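Local coordinates for protein ArsC family reductase (Pseudomonas aeruginosa, PDB 1RW1) that probably acts as a glutathione-dependent thiol reductase built on a thioredoxin fold, within the arsenate reductase-like ArsC family, at residues R17-E22 with D107-A112; E40-W45 with K77-M82; G59-K64 with P86-R91; P92-E95 with T100-G103. All blocks are in the same frame, centred on the assembly; numbering follows the deposited sequence.

Contact 1 (R17-E22 with D107-A112); sequences RTWLDE and DAYAAA
Trp-19 lays the six-membered ring of its indole flat against the root of the Tyr-109 side chain. The bump is Tyr-109 CB, which stands 3.7 Å from the centroid of that ring, almost exactly over its centre, a CH-pi contact. Having CG anti to the backbone N (chi1 -166°) throws the indole out across the gap to helix 107-112. From CB the phenol ring turns away beside the indole, with its plane at 88° to it, so the pair is T-shaped, the edge of Tyr-109 directed at the face of Trp-19. The outer rim of the indole fits against the backbone of the second helix, CH2 of Trp-19 lying 3.5 Å from Tyr-109 O, while its CZ2 comes within 4.0 Å of Ala-110 CB. Next to the indole, Leu-20 presses its branch point against the tyrosine rim, CG to CE2 of Tyr-109 3.9 Å; the CD2-CE2 edge of the phenol thus seats in the notch that the two neighbouring side chains form. These long side chains span two roughly parallel helices whose local axes stay 11.2 Å apart and cross at -27°. Beyond the pair, His-23 stacks on Trp-19, and Leu-113 touches both Trp-19 and Leu-20. Leu-20 and Tyr-109 both reach Leu-4 of strand 2-6, and Tyr-109 also meets Leu-101, so helices 11-22 and 106-113 lie together on one face of the central sheet.

Contact 2 (E40-W45 with K77-M82); sequences EHLRRW and KAIELM
Leu-42 and Ile-79 meet where the two helix backbones come nearest, their CA atoms 6.1 Å apart. CB of Leu-42 rests 4.0 Å from the CG2 branch of Ile-79, and beyond it the leucine fork carries the contact along the second helix. The CD1 methyl of Leu-42 touches the backbone at Ile-79 O (3.7 Å) and lies 4.0 Å from CB of Met-82, a selenomethionine whose CB is also within contact distance of the other methyl, CD2. The CG1 arm of Ile-79 passes Leu-42 CB and ends at Arg-43, CD1 of the isoleucine to CG of the arginine 3.7 Å, the two side chains crossing at about a right angle. The Arg-43 chain runs extended from CG to NE, which carries its guanidinium beyond this apolar patch. Here helices 39-49 and 75-84, both from the helical part inserted in the thioredoxin fold between strands 27-31 and 93-95, pack with their N-to-C directions 138° apart. In the next shell, Cys-46 touches Ile-79 and Met-82 from one turn further along the first helix, while Ile-89 packs against Leu-42 and Met-82. Glu-80 is salt-bridged to Arg-39. Further round the first helix, Arg-44 NE forms a salt bridge with Glu-40 OE2 (2.9 Å); the oxygen lies in the guanidinium plane, but NE approaches from 36° above the carboxylate plane. NH1 of this arginine is salt-bridged to Glu-95.

Contact 3 (G59-K64 with P86-R91); sequences GTTFRK and PSMIKR
The short helix 60-63, with Gly-59 at its N-cap position, packs here against the 3-10 turn 86-88 that leads from helix 75-84 toward the cis-proline Pro-92 and strand 93-95. A hydroxyl pair joins the two. Thr-61 OG1 and Ser-87 OG are hydrogen-bonded at 2.7 Å, and either could be the donor. Both hydroxyls are placed by their first torsions: OG of Ser-87 is anti to its backbone N (chi1 170°), while Thr-61 OG1 lies beside the backbone N and anti to the carbonyl carbon. A water gives a second link, donating to Ser-87 O at 3.2 Å and accepting a weak bond from Thr-61 N. The methyl of Thr-61 is turned to the apolar side, where CG2 presses on CG of Met-88, a selenomethionine, at 3.4 Å; this is tighter than usual van der Waals contact, but Met-88 has two deposited conformers, so its closeness is doubtful. In the conformer described, the Met-88 chain bends at chi3 and brings SE alongside the backbone and CB of Phe-62, 3.6 Å from CA and 3.8 Å from CB. Selenium, here in place of the natural sulfur, lies at the ring edge, 75° off the normal, in a Met-aromatic contact. Leu-81 and Leu-55 also touch Met-88, and its backbone is hydrogen-bonded to Asn-56. The chemistry is therefore split: Thr-61 turns its hydroxyl, and weakly its backbone N-H through the water, to the polar side near exposed Ser-87, and its methyl to buried Met-88, whose selenium, in this conformer, lies beside the phenylalanine.

Contact 4 (P92-E95 with T100-G103); sequences PVLE and TLVG
Leu-94 and Leu-101 exchange two backbone hydrogen bonds, Leu-94 N to Leu-101 O at 2.8 Å and Leu-101 N to Leu-94 O at 2.9 Å. A third runs from Gly-103 N to Pro-92 O, also 2.9 Å long. All three donors lie in the carbonyl planes, and their N-H...O angles of about 160° leave the ladder little distorted. Gly-103, with a positive phi of 80°, sits where the second strand has ended, and the CD atom of Pro-92 packs against its carbonyl carbon. Val-93 and Val-102 form the non-hydrogen-bonded pair between these bonds, and Glu-95 with Thr-100 the next one beyond Leu-94 and Leu-101. CA-H...O contacts from Val-93, Val-102 and Thr-100 add to the ladder, Thr-100 CA lying 3.1 Å from Leu-94 O. Glu-95 and Thr-100 run their side chains side by side, CG of Glu-95 touching the methyl CG2 of Thr-100 at 3.5 Å. The carboxylate of Glu-95 continues to Tyr-5, Arg-44 and Trp-45, and Thr-100 OG1 is bonded to Glu-48 and His-49. Val-93 sends CG1 to within 4.1 Å of Thr-100 CB on the same face, which helix 39-49 covers. Leu-94 and Leu-101 point to the other face, against Tyr-109 of helix 106-113. These are the antiparallel strands of the beta hairpin that completes the mixed sheet of the thioredoxin fold; 93-95 pairs with strand 2-6 and 100-102 forms the edge, and the cis-proline just before the hairpin is a hallmark of that fold.

From the N terminus, helix 11-22 supplies the first half of contact 1, whose loop closes only near the C terminus, at 107-112; the other three contacts nest inside it. Next come 40-45 and 59-64, whose partners 77-82 and 86-91 follow in the same order, so contacts 2 and 3 cross. They touch through Leu-81 on Met-88 and Ile-89 on Leu-42, binding the helical part together. Contact 4 opens after both have closed and shuts a short hairpin. Its strands lie between helices 11-22 and 106-113 on one side and helix 39-49 on the other: Tyr-109 of contact 1 packs on one face, while Arg-44 and Trp-45 of contact 2 reach Glu-95 on the other.

Contact 1 (R17-E22 with D107-A112)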
loop_
_atom_site.group_PDB
_atom_site.type_symbol
_atom_site.label_atom_id
_atom_site.label_comp_id
_atom_site.label_asym_id
_atom_site.label_seq_id
_atom_site.Cartn_x
_atom_site.Cartn_y
_atom_site.Cartn_z
ATOM N N ARG A 17 8.558 -4.368 8.477
ATOM C CA ARG A 17 8.521 -5.715 9.026
ATOM C C ARG A 17 9.463 -5.868 10.199
ATOM O O ARG A 17 9.152 -6.582 11.152
ATOM C CB ARG A 17 8.820 -6.769 7.972
ATOM C CG ARG A 17 7.718 -6.811 6.921
ATOM C CD ARG A 17 7.819 -7.986 5.962
ATOM N NE ARG A 17 7.389 -9.214 6.601
ATOM C CZ ARG A 17 7.282 -10.361 5.965
ATOM N NH1 ARG A 17 7.603 -10.443 4.689
ATOM N NH2 ARG A 17 6.855 -11.432 6.618
ATOM N N THR A 18 10.623 -5.222 10.163
ATOM C CA THR A 18 11.489 -5.255 11.327
ATOM C C THR A 18 10.790 -4.641 12.538
ATOM O O THR A 18 10.878 -5.196 13.641
ATOM C CB THR A 18 12.839 -4.594 11.006
ATOM O OG1 THR A 18 13.446 -5.248 9.891
ATOM C CG2 THR A 18 13.830 -4.780 12.140
ATOM N N TRP A 19 10.115 -3.517 12.358
ATOM C CA TRP A 19 9.351 -2.913 13.443
ATOM C C TRP A 19 8.312 -3.911 13.979
ATOM O O TRP A 19 8.247 -4.173 15.198
ATOM C CB TRP A 19 8.717 -1.601 12.964
ATOM C CG TRP A 19 8.199 -0.742 14.083
ATOM C CD1 TRP A 19 8.793 0.367 14.601
ATOM C CD2 TRP A 19 6.986 -0.924 14.830
ATOM N NE1 TRP A 19 8.048 0.873 15.637
ATOM C CE2 TRP A 19 6.941 0.088 15.808
ATOM C CE3 TRP A 19 5.966 -1.872 14.809
ATOM C CZ2 TRP A 19 5.904 0.190 16.732
ATOM C CZ3 TRP A 19 4.938 -1.773 15.727
ATOM C CH2 TRP A 19 4.920 -0.755 16.686
ATOM N N LEU A 20 7.491 -4.452 13.093
ATOM C CA LEU A 20 6.421 -5.354 13.510
ATOM C C LEU A 20 6.977 -6.612 14.194
ATOM O O LEU A 20 6.496 -7.033 15.253
ATOM C CB LEU A 20 5.586 -5.759 12.299
ATOM C CG LEU A 20 4.730 -4.648 11.694
ATOM C CD1 LEU A 20 4.253 -5.055 10.325
ATOM C CD2 LEU A 20 3.564 -4.288 12.601
ATOM N N ASP A 21 7.978 -7.220 13.575
ATOM C CA ASP A 21 8.546 -8.459 14.070
ATOM C C ASP A 21 9.171 -8.242 15.445
ATOM O O ASP A 21 8.980 -9.052 16.353
ATOM C CB ASP A 21 9.602 -8.990 13.099
ATOM C CG ASP A 21 9.042 -9.431 11.747
ATOM O OD1 ASP A 21 7.828 -9.706 11.659
ATOM O OD2 ASP A 21 9.841 -9.545 10.786
ATOM N N GLU A 22 9.876 -7.125 15.628
ATOM C CA GLU A 22 10.518 -6.845 16.894
ATOM C C GLU A 22 9.508 -6.538 17.997
ATOM O O GLU A 22 9.760 -6.805 19.175
ATOM C CB GLU A 22 11.559 -5.761 16.741
ATOM C CG GLU A 22 12.768 -6.259 15.975
ATOM C CD GLU A 22 13.587 -7.314 16.711
ATOM O OE1 GLU A 22 13.740 -7.197 17.937
ATOM O OE2 GLU A 22 14.100 -8.259 16.047
ATOM N N ASP A 107 5.956 6.213 14.445
ATOM C CA ASP A 107 5.067 6.746 15.473
ATOM C C ASP A 107 3.625 6.286 15.265
ATOM O O ASP A 107 2.907 6.044 16.243
ATOM C CB ASP A 107 5.131 8.279 15.532
ATOM C CG ASP A 107 6.474 8.795 16.005
ATOM O OD1 ASP A 107 7.288 7.992 16.511
ATOM O OD2 ASP A 107 6.798 10.000 15.908
ATOM N N ALA A 108 3.196 6.159 14.008
ATOM C CA ALA A 108 1.845 5.679 13.719
ATOM C C ALA A 108 1.733 4.192 14.029
ATOM O O ALA A 108 0.713 3.727 14.537
ATOM C CB ALA A 108 1.473 5.939 12.272
ATOM N N TYR A 109 2.771 3.423 13.696
ATOM C CA TYR A 109 2.791 2.014 14.049
ATOM C C TYR A 109 2.724 1.882 15.580
ATOM O O TYR A 109 1.971 1.071 16.094
ATOM C CB TYR A 109 4.047 1.329 13.472
ATOM C CG TYR A 109 3.876 0.800 12.061
ATOM C CD1 TYR A 109 3.233 1.525 11.084
ATOM C CD2 TYR A 109 4.354 -0.443 11.722
ATOM C CE1 TYR A 109 3.056 1.006 9.800
ATOM C CE2 TYR A 109 4.193 -0.966 10.453
ATOM C CZ TYR A 109 3.536 -0.243 9.491
ATOM O OH TYR A 109 3.376 -0.809 8.235
ATOM N N ALA A 110 3.508 2.680 16.299
ATOM C CA ALA A 110 3.506 2.633 17.754
ATOM C C ALA A 110 2.140 2.991 18.335
ATOM O O ALA A 110 1.662 2.353 19.274
ATOM C CB ALA A 110 4.550 3.573 18.307
ATOM N N ALA A 111 1.522 4.021 17.779
ATOM C CA ALA A 111 0.224 4.466 18.277
ATOM C C ALA A 111 -0.834 3.375 18.079
ATOM O O ALA A 111 -1.761 3.240 18.883
ATOM C CB ALA A 111 -0.190 5.743 17.578
ATOM N N ALA A 112 -0.688 2.590 17.017
ATOM C CA ALA A 112 -1.667 1.563 16.703
ATOM C C ALA A 112 -1.438 0.251 17.444
ATOM O O ALA A 112 -2.387 -0.465 17.739
ATOM C CB ALA A 112 -1.673 1.299 15.212
#

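Contact 2 (E40-W45 with K77-M82)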
loop_
_atom_site.group_PDB
_atom_site.type_symbol
_atom_site.label_atom_id
_atom_site.label_comp_id
_atom_site.label_asym_id
_atom_site.label_seq_id
_atom_site.Cartn_x
_atom_site.Cartn_y
_atom_site.Cartn_z
ATOM N N GLU A 40 -11.553 -4.470 -4.868
ATOM C CA GLU A 40 -12.220 -4.302 -3.606
ATOM C C GLU A 40 -11.278 -3.688 -2.569
ATOM O O GLU A 40 -11.644 -2.752 -1.848
ATOM C CB GLU A 40 -12.833 -5.634 -3.148
ATOM C CG GLU A 40 -13.722 -5.496 -1.930
ATOM C CD GLU A 40 -12.968 -5.517 -0.620
ATOM O OE1 GLU A 40 -11.816 -5.967 -0.582
ATOM O OE2 GLU A 40 -13.525 -5.069 0.394
ATOM N N HIS A 41 -10.043 -4.172 -2.509
ATOM C CA HIS A 41 -9.056 -3.601 -1.607
ATOM C C HIS A 41 -8.758 -2.164 -1.968
ATOM O O HIS A 41 -8.731 -1.283 -1.118
ATOM C CB HIS A 41 -7.750 -4.399 -1.694
ATOM C CG HIS A 41 -7.734 -5.570 -0.810
ATOM N ND1 HIS A 41 -8.182 -6.812 -1.174
ATOM C CD2 HIS A 41 -7.313 -5.660 0.472
ATOM C CE1 HIS A 41 -7.966 -7.636 -0.149
ATOM N NE2 HIS A 41 -7.487 -6.947 0.872
ATOM N N LEU A 42 -8.466 -1.926 -3.243
ATOM C CA LEU A 42 -8.073 -0.599 -3.673
ATOM C C LEU A 42 -9.155 0.436 -3.415
ATOM O O LEU A 42 -8.857 1.574 -3.011
ATOM C CB LEU A 42 -7.678 -0.593 -5.137
ATOM C CG LEU A 42 -6.452 -1.452 -5.465
ATOM C CD1 LEU A 42 -6.323 -1.616 -6.952
ATOM C CD2 LEU A 42 -5.194 -0.832 -4.886
ATOM N N ARG A 43 -10.411 0.076 -3.639
ATOM C CA ARG A 43 -11.514 0.994 -3.358
ATOM C C ARG A 43 -11.589 1.354 -1.887
ATOM O O ARG A 43 -11.838 2.511 -1.547
ATOM C CB ARG A 43 -12.839 0.371 -3.786
ATOM C CG ARG A 43 -13.050 0.353 -5.257
ATOM C CD ARG A 43 -14.209 -0.515 -5.682
ATOM N NE ARG A 43 -14.480 -0.282 -7.097
ATOM C CZ ARG A 43 -15.039 -1.161 -7.919
ATOM N NH1 ARG A 43 -15.394 -2.360 -7.478
ATOM N NH2 ARG A 43 -15.242 -0.838 -9.192
ATOM N N ARG A 44 -11.426 0.367 -1.010
ATOM C CA ARG A 44 -11.468 0.628 0.421
ATOM C C ARG A 44 -10.314 1.531 0.863
ATOM O O ARG A 44 -10.508 2.468 1.648
ATOM C CB ARG A 44 -11.419 -0.690 1.182
ATOM C CG ARG A 44 -12.727 -1.325 1.485
ATOM C CD ARG A 44 -12.574 -2.372 2.554
ATOM N NE ARG A 44 -11.806 -3.517 2.084
ATOM C CZ ARG A 44 -10.584 -3.829 2.499
ATOM N NH1 ARG A 44 -9.963 -3.092 3.412
ATOM N NH2 ARG A 44 -9.981 -4.877 1.987
ATOM N N TRP A 45 -9.107 1.244 0.380
ATOM C CA TRP A 45 -7.961 2.036 0.798
ATOM C C TRP A 45 -8.096 3.472 0.308
ATOM O O TRP A 45 -7.811 4.427 1.038
ATOM C CB TRP A 45 -6.683 1.409 0.260
ATOM C CG TRP A 45 -6.399 0.031 0.764
ATOM C CD1 TRP A 45 -6.930 -0.594 1.855
ATOM C CD2 TRP A 45 -5.506 -0.903 0.161
ATOM N NE1 TRP A 45 -6.396 -1.860 1.975
ATOM C CE2 TRP A 45 -5.508 -2.067 0.950
ATOM C CE3 TRP A 45 -4.658 -0.850 -0.957
ATOM C CZ2 TRP A 45 -4.717 -3.173 0.634
ATOM C CZ3 TRP A 45 -3.882 -1.937 -1.259
ATOM C CH2 TRP A 45 -3.910 -3.085 -0.464
ATOM N N LYS A 77 -9.930 6.256 -11.894
ATOM C CA LYS A 77 -8.828 6.051 -12.810
ATOM C C LYS A 77 -7.573 5.533 -12.098
ATOM O O LYS A 77 -6.862 4.663 -12.614
ATOM C CB LYS A 77 -8.516 7.342 -13.570
ATOM C CG LYS A 77 -9.609 7.786 -14.523
ATOM C CD LYS A 77 -9.258 9.106 -15.181
ATOM C CE LYS A 77 -10.321 9.565 -16.174
ATOM N NZ LYS A 77 -10.011 10.915 -16.726
ATOM N N ALA A 78 -7.296 6.070 -10.923
ATOM C CA ALA A 78 -6.148 5.634 -10.143
ATOM C C ALA A 78 -6.273 4.160 -9.773
ATOM O O ALA A 78 -5.292 3.410 -9.810
ATOM C CB ALA A 78 -6.012 6.498 -8.884
ATOM N N ILE A 79 -7.473 3.742 -9.402
ATOM C CA ILE A 79 -7.688 2.354 -9.045
ATOM C C ILE A 79 -7.386 1.442 -10.238
ATOM O O ILE A 79 -6.745 0.395 -10.081
ATOM C CB ILE A 79 -9.122 2.168 -8.495
ATOM C CG1 ILE A 79 -9.226 2.779 -7.096
ATOM C CG2 ILE A 79 -9.511 0.690 -8.496
ATOM C CD1 ILE A 79 -10.639 2.859 -6.568
ATOM N N GLU A 80 -7.819 1.816 -11.438
ATOM C CA GLU A 80 -7.514 0.977 -12.591
ATOM C C GLU A 80 -6.020 0.853 -12.834
ATOM O O GLU A 80 -5.547 -0.218 -13.207
ATOM C CB GLU A 80 -8.223 1.472 -13.860
ATOM C CG GLU A 80 -9.745 1.380 -13.767
ATOM C CD GLU A 80 -10.231 -0.010 -13.376
ATOM O OE1 GLU A 80 -9.984 -0.970 -14.119
ATOM O OE2 GLU A 80 -10.826 -0.149 -12.295
ATOM N N LEU A 81 -5.276 1.929 -12.645
ATOM C CA LEU A 81 -3.825 1.878 -12.835
ATOM C C LEU A 81 -3.176 0.911 -11.841
ATOM O O LEU A 81 -2.328 0.092 -12.204
ATOM C CB LEU A 81 -3.209 3.262 -12.671
ATOM C CG LEU A 81 -3.560 4.308 -13.720
ATOM C CD1 LEU A 81 -2.922 5.645 -13.348
ATOM C CD2 LEU A 81 -3.131 3.880 -15.107
HETATM N N MSE A 82 -3.558 1.032 -10.577
HETATM C CA MSE A 82 -2.985 0.178 -9.529
HETATM C C MSE A 82 -3.384 -1.281 -9.645
HETATM O O MSE A 82 -2.610 -2.168 -9.281
HETATM C CB MSE A 82 -3.370 0.720 -8.155
HETATM C CG MSE A 82 -2.716 2.052 -7.864
HETATM SE SE MSE A 82 -3.052 2.725 -6.034
HETATM C CE MSE A 82 -4.902 3.320 -6.291
#

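Contact 3 (G59-K64 with P86-R91)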
loop_
_atom_site.group_PDB
_atom_site.type_symbol
_atom_site.label_atom_id
_atom_site.label_comp_id
_atom_site.label_asym_id
_atom_site.label_seq_id
_atom_site.Cartn_x
_atom_site.Cartn_y
_atom_site.Cartn_z
ATOM N N GLY A 59 6.949 7.301 -7.574
ATOM C CA GLY A 59 7.733 6.129 -7.878
ATOM C C GLY A 59 7.976 5.903 -9.358
ATOM O O GLY A 59 7.332 6.454 -10.227
ATOM N N THR A 60 8.924 5.016 -9.629
ATOM C CA THR A 60 9.374 4.805 -10.988
ATOM C C THR A 60 8.280 4.266 -11.881
ATOM O O THR A 60 8.204 4.632 -13.056
ATOM C CB THR A 60 10.592 3.880 -11.060
ATOM O OG1 THR A 60 10.293 2.601 -10.513
ATOM C CG2 THR A 60 11.739 4.421 -10.215
ATOM N N THR A 61 7.454 3.371 -11.356
ATOM C CA THR A 61 6.448 2.739 -12.193
ATOM C C THR A 61 5.457 3.773 -12.725
ATOM O O THR A 61 5.110 3.785 -13.921
ATOM C CB THR A 61 5.771 1.625 -11.430
ATOM O OG1 THR A 61 6.806 0.715 -11.032
ATOM C CG2 THR A 61 4.817 0.860 -12.308
ATOM N N PHE A 62 5.002 4.651 -11.851
ATOM C CA PHE A 62 4.135 5.730 -12.318
ATOM C C PHE A 62 4.854 6.660 -13.278
ATOM O O PHE A 62 4.277 7.057 -14.298
ATOM C CB PHE A 62 3.554 6.500 -11.125
ATOM C CG PHE A 62 2.541 7.546 -11.526
ATOM C CD1 PHE A 62 2.956 8.821 -11.850
ATOM C CD2 PHE A 62 1.189 7.237 -11.613
ATOM C CE1 PHE A 62 2.049 9.776 -12.238
ATOM C CE2 PHE A 62 0.280 8.190 -12.031
ATOM C CZ PHE A 62 0.710 9.458 -12.336
ATOM N N ARG A 63 6.102 6.999 -12.980
ATOM C CA ARG A 63 6.841 7.943 -13.835
ATOM C C ARG A 63 6.823 7.484 -15.269
ATOM O O ARG A 63 6.778 8.309 -16.184
ATOM C CB ARG A 63 8.307 8.160 -13.370
ATOM C CG ARG A 63 8.492 9.067 -12.120
ATOM C CD ARG A 63 9.957 9.198 -11.542
ATOM N NE ARG A 63 10.053 8.600 -10.204
ATOM C CZ ARG A 63 11.046 7.814 -9.789
ATOM N NH1 ARG A 63 12.048 7.542 -10.612
ATOM N NH2 ARG A 63 11.049 7.319 -8.547
ATOM N N LYS A 64 6.881 6.171 -15.460
ATOM C CA LYS A 64 7.010 5.574 -16.792
ATOM C C LYS A 64 5.703 5.538 -17.591
ATOM O O LYS A 64 5.732 5.230 -18.763
ATOM C CB LYS A 64 7.572 4.137 -16.681
ATOM C CG LYS A 64 9.068 4.032 -16.428
ATOM C CD LYS A 64 9.567 2.580 -16.504
ATOM C CE LYS A 64 11.073 2.507 -16.238
ATOM N NZ LYS A 64 11.427 1.554 -15.155
ATOM N N PRO A 86 0.332 -3.397 -9.576
ATOM C CA PRO A 86 0.468 -3.204 -8.133
ATOM C C PRO A 86 1.765 -2.577 -7.662
ATOM O O PRO A 86 1.805 -2.100 -6.526
ATOM C CB PRO A 86 0.303 -4.617 -7.578
ATOM C CG PRO A 86 -0.540 -5.312 -8.596
ATOM C CD PRO A 86 -0.102 -4.774 -9.907
ATOM N N SER A 87 2.813 -2.570 -8.478
ATOM C CA SER A 87 4.035 -1.843 -8.144
ATOM C C SER A 87 3.778 -0.391 -7.814
ATOM O O SER A 87 4.583 0.196 -7.074
ATOM C CB SER A 87 5.036 -1.968 -9.295
ATOM O OG SER A 87 6.153 -1.122 -9.175
HETATM N N MSE A 88 2.719 0.201 -8.357
HETATM C CA MSE A 88 2.354 1.601 -8.144
HETATM C C MSE A 88 1.668 1.878 -6.831
HETATM O O MSE A 88 1.378 3.026 -6.543
HETATM C CB MSE A 88 1.452 2.093 -9.286
HETATM C CG MSE A 88 2.263 2.217 -10.559
HETATM SE SE MSE A 88 1.504 3.371 -11.871
HETATM C CE MSE A 88 -0.203 3.458 -10.956
ATOM N N ILE A 89 1.316 0.851 -6.062
ATOM C CA ILE A 89 0.669 1.061 -4.767
ATOM C C ILE A 89 1.724 1.436 -3.727
ATOM O O ILE A 89 2.753 0.776 -3.620
ATOM C CB ILE A 89 -0.082 -0.209 -4.318
ATOM C CG1 ILE A 89 -1.090 -0.654 -5.386
ATOM C CG2 ILE A 89 -0.784 0.029 -2.999
ATOM C CD1 ILE A 89 -1.567 -2.081 -5.186
ATOM N N LYS A 90 1.480 2.486 -2.952
ATOM C CA LYS A 90 2.385 2.840 -1.872
ATOM C C LYS A 90 2.500 1.674 -0.887
ATOM O O LYS A 90 1.526 0.983 -0.598
ATOM C CB LYS A 90 1.889 4.088 -1.153
ATOM C CG LYS A 90 2.261 5.381 -1.829
ATOM C CD LYS A 90 2.509 6.513 -0.838
ATOM C CE LYS A 90 2.659 7.868 -1.530
ATOM N NZ LYS A 90 1.400 8.247 -2.179
ATOM N N ARG A 91 3.705 1.502 -0.361
ATOM C CA ARG A 91 4.016 0.401 0.566
ATOM C C ARG A 91 4.410 0.969 1.935
ATOM O O ARG A 91 5.081 2.016 2.013
ATOM C CB ARG A 91 5.079 -0.522 0.003
ATOM C CG ARG A 91 4.626 -1.217 -1.266
ATOM C CD ARG A 91 5.596 -2.260 -1.730
ATOM N NE ARG A 91 6.876 -1.749 -2.184
ATOM C CZ ARG A 91 7.216 -1.587 -3.456
ATOM N NH1 ARG A 91 6.365 -1.797 -4.447
ATOM N NH2 ARG A 91 8.452 -1.216 -3.731
HETATM O O HOH W 1 6.653 2.288 -8.200
#

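Contact 4 (P92-E95 with T100-G103)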
loop_
_atom_site.group_PDB
_atom_site.type_symbol
_atom_site.label_atom_id
_atom_site.label_comp_id
_atom_site.label_asym_id
_atom_site.label_seq_id
_atom_site.Cartn_x
_atom_site.Cartn_y
_atom_site.Cartn_z
ATOM N N PRO A 92 4.238 0.145 2.964
ATOM C CA PRO A 92 3.202 -0.881 3.043
ATOM C C PRO A 92 1.805 -0.325 3.082
ATOM O O PRO A 92 1.619 0.880 3.213
ATOM C CB PRO A 92 3.504 -1.582 4.393
ATOM C CG PRO A 92 4.754 -0.943 4.930
ATOM C CD PRO A 92 4.777 0.415 4.299
ATOM N N VAL A 93 0.821 -1.219 3.016
ATOM C CA VAL A 93 -0.492 -0.960 3.608
ATOM C C VAL A 93 -0.627 -1.944 4.751
ATOM O O VAL A 93 -0.317 -3.129 4.597
ATOM C CB VAL A 93 -1.651 -1.081 2.610
ATOM C CG1 VAL A 93 -2.979 -0.849 3.304
ATOM C CG2 VAL A 93 -1.473 -0.109 1.465
ATOM N N LEU A 94 -1.066 -1.473 5.914
ATOM C CA LEU A 94 -1.242 -2.325 7.084
ATOM C C LEU A 94 -2.684 -2.209 7.530
ATOM O O LEU A 94 -3.135 -1.117 7.905
ATOM C CB LEU A 94 -0.309 -1.907 8.205
ATOM C CG LEU A 94 -0.481 -2.651 9.539
ATOM C CD1 LEU A 94 -0.245 -4.155 9.415
ATOM C CD2 LEU A 94 0.465 -2.060 10.577
ATOM N N GLU A 95 -3.410 -3.328 7.480
ATOM C CA GLU A 95 -4.801 -3.416 7.919
ATOM C C GLU A 95 -4.848 -3.788 9.386
ATOM O O GLU A 95 -4.307 -4.802 9.795
ATOM C CB GLU A 95 -5.569 -4.365 7.014
ATOM C CG GLU A 95 -5.799 -3.726 5.650
ATOM C CD GLU A 95 -6.623 -4.581 4.741
ATOM O OE1 GLU A 95 -6.726 -5.802 4.987
ATOM O OE2 GLU A 95 -7.179 -4.024 3.784
ATOM N N THR A 100 -6.623 1.431 8.315
ATOM C CA THR A 100 -5.357 1.048 7.720
ATOM C C THR A 100 -4.325 2.155 7.854
ATOM O O THR A 100 -4.669 3.344 7.972
ATOM C CB THR A 100 -5.496 0.669 6.229
ATOM O OG1 THR A 100 -5.938 1.793 5.475
ATOM C CG2 THR A 100 -6.555 -0.376 6.030
ATOM N N LEU A 101 -3.059 1.753 7.817
ATOM C CA LEU A 101 -1.947 2.680 7.703
ATOM C C LEU A 101 -1.295 2.495 6.337
ATOM O O LEU A 101 -1.059 1.375 5.907
ATOM C CB LEU A 101 -0.914 2.439 8.796
ATOM C CG LEU A 101 -1.394 2.703 10.221
ATOM C CD1 LEU A 101 -0.342 2.304 11.236
ATOM C CD2 LEU A 101 -1.774 4.160 10.400
ATOM N N VAL A 102 -0.980 3.598 5.683
ATOM C CA VAL A 102 -0.305 3.600 4.392
ATOM C C VAL A 102 1.065 4.242 4.574
ATOM O O VAL A 102 1.177 5.338 5.096
ATOM C CB VAL A 102 -1.114 4.366 3.341
ATOM C CG1 VAL A 102 -0.381 4.376 1.989
ATOM C CG2 VAL A 102 -2.495 3.767 3.177
ATOM N N GLY A 103 2.100 3.541 4.135
ATOM C CA GLY A 103 3.462 3.946 4.392
ATOM C C GLY A 103 3.882 3.549 5.796
ATOM O O GLY A 103 3.083 3.038 6.579
#